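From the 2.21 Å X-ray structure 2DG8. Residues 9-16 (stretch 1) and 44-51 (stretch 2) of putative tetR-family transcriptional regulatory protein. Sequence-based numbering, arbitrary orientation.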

# COMPACT_ATOMS: atom_id res chain seq x y z
N GLN A 9 -26.53 -17.32 9.52
CA GLN A 9 -25.20 -16.73 9.54
C GLN A 9 -24.14 -17.60 8.87
O GLN A 9 -22.94 -17.41 9.09
N ARG A 10 -24.56 -18.57 8.06
CA ARG A 10 -23.59 -19.43 7.40
C ARG A 10 -22.87 -18.69 6.28
O ARG A 10 -21.68 -18.90 6.04
N ARG A 11 -23.59 -17.82 5.59
CA ARG A 11 -23.01 -17.05 4.51
C ARG A 11 -21.97 -16.10 5.09
O ARG A 11 -20.86 -15.99 4.56
N GLU A 12 -22.32 -15.42 6.18
CA GLU A 12 -21.41 -14.49 6.85
C GLU A 12 -20.15 -15.22 7.30
O GLU A 12 -19.04 -14.69 7.23
N ARG A 13 -20.33 -16.45 7.79
CA ARG A 13 -19.20 -17.23 8.27
C ARG A 13 -18.28 -17.58 7.11
O ARG A 13 -17.06 -17.66 7.28
N ILE A 14 -18.85 -17.78 5.94
CA ILE A 14 -18.05 -18.10 4.78
C ILE A 14 -17.17 -16.91 4.44
O ILE A 14 -15.98 -17.07 4.16
N LEU A 15 -17.75 -15.71 4.48
CA LEU A 15 -17.01 -14.49 4.18
C LEU A 15 -15.85 -14.29 5.15
O LEU A 15 -14.73 -13.96 4.74
N ALA A 16 -16.12 -14.50 6.43
CA ALA A 16 -15.10 -14.34 7.46
C ALA A 16 -13.95 -15.32 7.26
O ALA A 16 -12.78 -14.95 7.36
N GLY A 44 -20.54 -27.90 -0.46
CA GLY A 44 -21.62 -27.43 -1.30
C GLY A 44 -22.15 -26.05 -0.95
O GLY A 44 -22.70 -25.36 -1.81
N SER A 45 -21.99 -25.63 0.31
CA SER A 45 -22.47 -24.33 0.75
C SER A 45 -21.78 -23.18 0.01
O SER A 45 -22.34 -22.10 -0.11
N MET A 46 -20.57 -23.43 -0.49
CA MET A 46 -19.83 -22.40 -1.20
C MET A 46 -20.59 -21.94 -2.45
O MET A 46 -20.86 -20.75 -2.62
N THR A 47 -20.93 -22.89 -3.32
CA THR A 47 -21.64 -22.57 -4.55
C THR A 47 -23.15 -22.36 -4.35
O THR A 47 -23.85 -21.92 -5.25
N TYR A 48 -23.64 -22.67 -3.16
CA TYR A 48 -25.05 -22.45 -2.89
C TYR A 48 -25.25 -20.95 -2.68
O TYR A 48 -26.23 -20.35 -3.16
N HIS A 49 -24.31 -20.34 -1.97
CA HIS A 49 -24.36 -18.92 -1.63
C HIS A 49 -23.63 -17.96 -2.56
O HIS A 49 -23.95 -16.78 -2.60
N PHE A 50 -22.65 -18.47 -3.30
CA PHE A 50 -21.88 -17.60 -4.18
C PHE A 50 -21.80 -18.09 -5.62
O PHE A 50 -21.56 -19.28 -5.87
N THR A 51 -21.98 -17.17 -6.55
CA THR A 51 -21.95 -17.50 -7.98
C THR A 51 -20.56 -17.90 -8.45
O THR A 51 -20.42 -18.59 -9.45

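Residues 10-16 of stretch 1 and 44-49 of stretch 2 are helical, and the two helices cross steeply. Their axes approach to 10.5 Å, with an angle of 106° between their N-to-C directions. The backbones come nearest at two places. Arg11 CA lies 6.6 Å from His49 CA, and Ile14 CA lies 7.6 Å from Met46 CA. Side chains fill the gap, and together the stretches bury 454 Å².

The apolar contacts centre on Ile14. Its CA-to-CB bond points toward stretch 2, and the side chain is buried. Chi1 is m and chi2 is t, which brings CD1 up against the other helix. Ile14 CD1 meets Met46 CE at 3.2 Å, a tight contact. Ile14 CD1 also lies 3.9 Å from Ser45 O and 4.0 Å from His49 CD2. Ile14 CG2 is 3.6 Å from Phe50 CE2, and Ile14 CD1 is also near that ring atom, at 4.2 Å. The CA-to-CB bond of Met46 points away from stretch 1. With chi1 and chi2 both m, and chi3 at 103°, its methyl group nevertheless comes back to Ile14. The CA-to-CB bond of Leu15 (m, t) is sideways, but the end of the side chain comes nearer, and Leu15 CD2 reaches Phe50 CZ at 3.7 Å.

Phe50 is the first residue after its helix to leave helical phi/psi. Its CA-to-CB bond is sideways, yet with chi1 m the ring end comes nearer to stretch 1. There it contacts Arg11, Ile14 and Leu15. These residues span about one turn of helix, so a single ring can touch all three.

Two aromatic rings receive Arg11. Its CA-to-CB bond is sideways, and chi1, chi2 and chi3 are all t, with chi4 at -74°. Arg11 CB sits over the face of the His49 ring, 4.2 Å from its centroid, in a CH-pi contact. At the far end the guanidinium lies flat on Phe50. The centres of the Arg11 guanidinium and the Phe50 ring are 4.2 Å apart, and the planes are inclined by 28°. The cation-pi contact is off-centre: Arg11 CZ is 4.2 Å from the Phe50 ring centroid, 32° off the ring normal. The CA-to-CB bond of His49 points toward stretch 1. With chi1 m and chi2 at -77°, its ring lies beside Arg11 and Ile14.

Arg11 also makes the clear hydrogen bonds across the stretches. Arg11 NH1 donates one to His49 O at 3.0 Å. Arg11 NE donates a weak one to the same His49 O at 3.2 Å. The carbonyl lies at the edge of the guanidinium, near its plane, so stacking on Phe50 leaves it accessible. Arg11 NH1 and NH2 also have hydrogen-bond partners elsewhere in the structure.

The CA-to-CB bond of Arg10 points toward stretch 2, and the residue is partly exposed. Its chi1 and chi2 are t and chi3 is m. Arg10 NH2 lies 3.4 Å from Ser45 OG. The CA-to-CB bond of Ser45 (m) points toward stretch 1. Arg10 CD is 4.3 Å from His49 NE2.

The CA-to-CB bond of Glu12 points away, and the residue makes no contact with stretch 2.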

# COMPACT_ATOMS: atom_id res chain seq x y z
CB GLN A 9 -24.78 -16.44 10.98
CG GLN A 9 -25.36 -15.16 11.59
CD GLN A 9 -26.87 -15.05 11.43
OE1 GLN A 9 -27.37 -14.73 10.35
NE2 GLN A 9 -27.60 -15.30 12.51
CB ARG A 10 -24.28 -20.68 6.84
CG ARG A 10 -23.33 -21.62 6.10
CD ARG A 10 -24.02 -22.92 5.69
NE ARG A 10 -24.13 -23.89 6.77
CZ ARG A 10 -24.70 -25.09 6.63
NH1 ARG A 10 -24.76 -25.92 7.67
NH2 ARG A 10 -25.20 -25.46 5.46
CB ARG A 11 -24.10 -16.27 3.77
CG ARG A 11 -23.72 -15.86 2.35
CD ARG A 11 -24.95 -15.46 1.54
NE ARG A 11 -24.65 -15.20 0.14
CZ ARG A 11 -24.02 -14.12 -0.30
NH1 ARG A 11 -23.77 -13.97 -1.60
NH2 ARG A 11 -23.65 -13.17 0.56
CB GLU A 12 -22.08 -13.87 8.09
CG GLU A 12 -23.38 -13.10 7.82
CD GLU A 12 -23.92 -12.40 9.07
OE1 GLU A 12 -24.97 -11.72 8.97
OE2 GLU A 12 -23.31 -12.54 10.15
CB ARG A 13 -19.69 -18.52 8.94
CG ARG A 13 -18.93 -18.87 10.20
CD ARG A 13 -19.49 -20.13 10.84
NE ARG A 13 -20.93 -20.02 11.05
CZ ARG A 13 -21.80 -20.93 10.63
NH1 ARG A 13 -23.10 -20.76 10.86
NH2 ARG A 13 -21.38 -22.01 9.98
CB ILE A 14 -18.93 -18.49 3.58
CG1 ILE A 14 -19.57 -19.86 3.84
CG2 ILE A 14 -18.09 -18.53 2.30
CD1 ILE A 14 -20.64 -20.28 2.84
CB LEU A 15 -17.94 -13.29 4.21
CG LEU A 15 -18.95 -13.22 3.05
CD1 LEU A 15 -19.87 -12.04 3.25
CD2 LEU A 15 -18.21 -13.11 1.72
CB ALA A 16 -15.72 -14.54 8.84
CB SER A 45 -22.24 -24.14 2.25
OG SER A 45 -22.87 -25.16 2.99
CB MET A 46 -18.44 -22.92 -1.60
CG MET A 46 -17.49 -23.20 -0.42
SD MET A 46 -17.18 -21.74 0.63
CE MET A 46 -18.17 -22.06 1.95
CB THR A 47 -21.42 -23.68 -5.59
OG1 THR A 47 -21.74 -24.95 -5.02
CG2 THR A 47 -19.97 -23.68 -6.05
CB TYR A 48 -25.47 -23.19 -1.61
CG TYR A 48 -26.93 -22.95 -1.24
CD1 TYR A 48 -27.92 -23.86 -1.61
CD2 TYR A 48 -27.31 -21.79 -0.58
CE1 TYR A 48 -29.26 -23.62 -1.33
CE2 TYR A 48 -28.65 -21.53 -0.30
CZ TYR A 48 -29.62 -22.45 -0.68
OH TYR A 48 -30.94 -22.19 -0.42
CB HIS A 49 -23.79 -18.71 -0.22
CG HIS A 49 -24.62 -19.34 0.85
ND1 HIS A 49 -25.79 -18.78 1.31
CD2 HIS A 49 -24.45 -20.49 1.55
CE1 HIS A 49 -26.31 -19.56 2.24
NE2 HIS A 49 -25.52 -20.60 2.41
CB PHE A 50 -20.47 -17.44 -3.60
CG PHE A 50 -20.45 -16.81 -2.24
CD1 PHE A 50 -20.44 -15.43 -2.10
CD2 PHE A 50 -20.47 -17.61 -1.10
CE1 PHE A 50 -20.47 -14.84 -0.84
CE2 PHE A 50 -20.50 -17.02 0.17
CZ PHE A 50 -20.50 -15.64 0.30
CB THR A 51 -22.43 -16.30 -8.83
OG1 THR A 51 -21.53 -15.20 -8.69
CG2 THR A 51 -23.83 -15.87 -8.40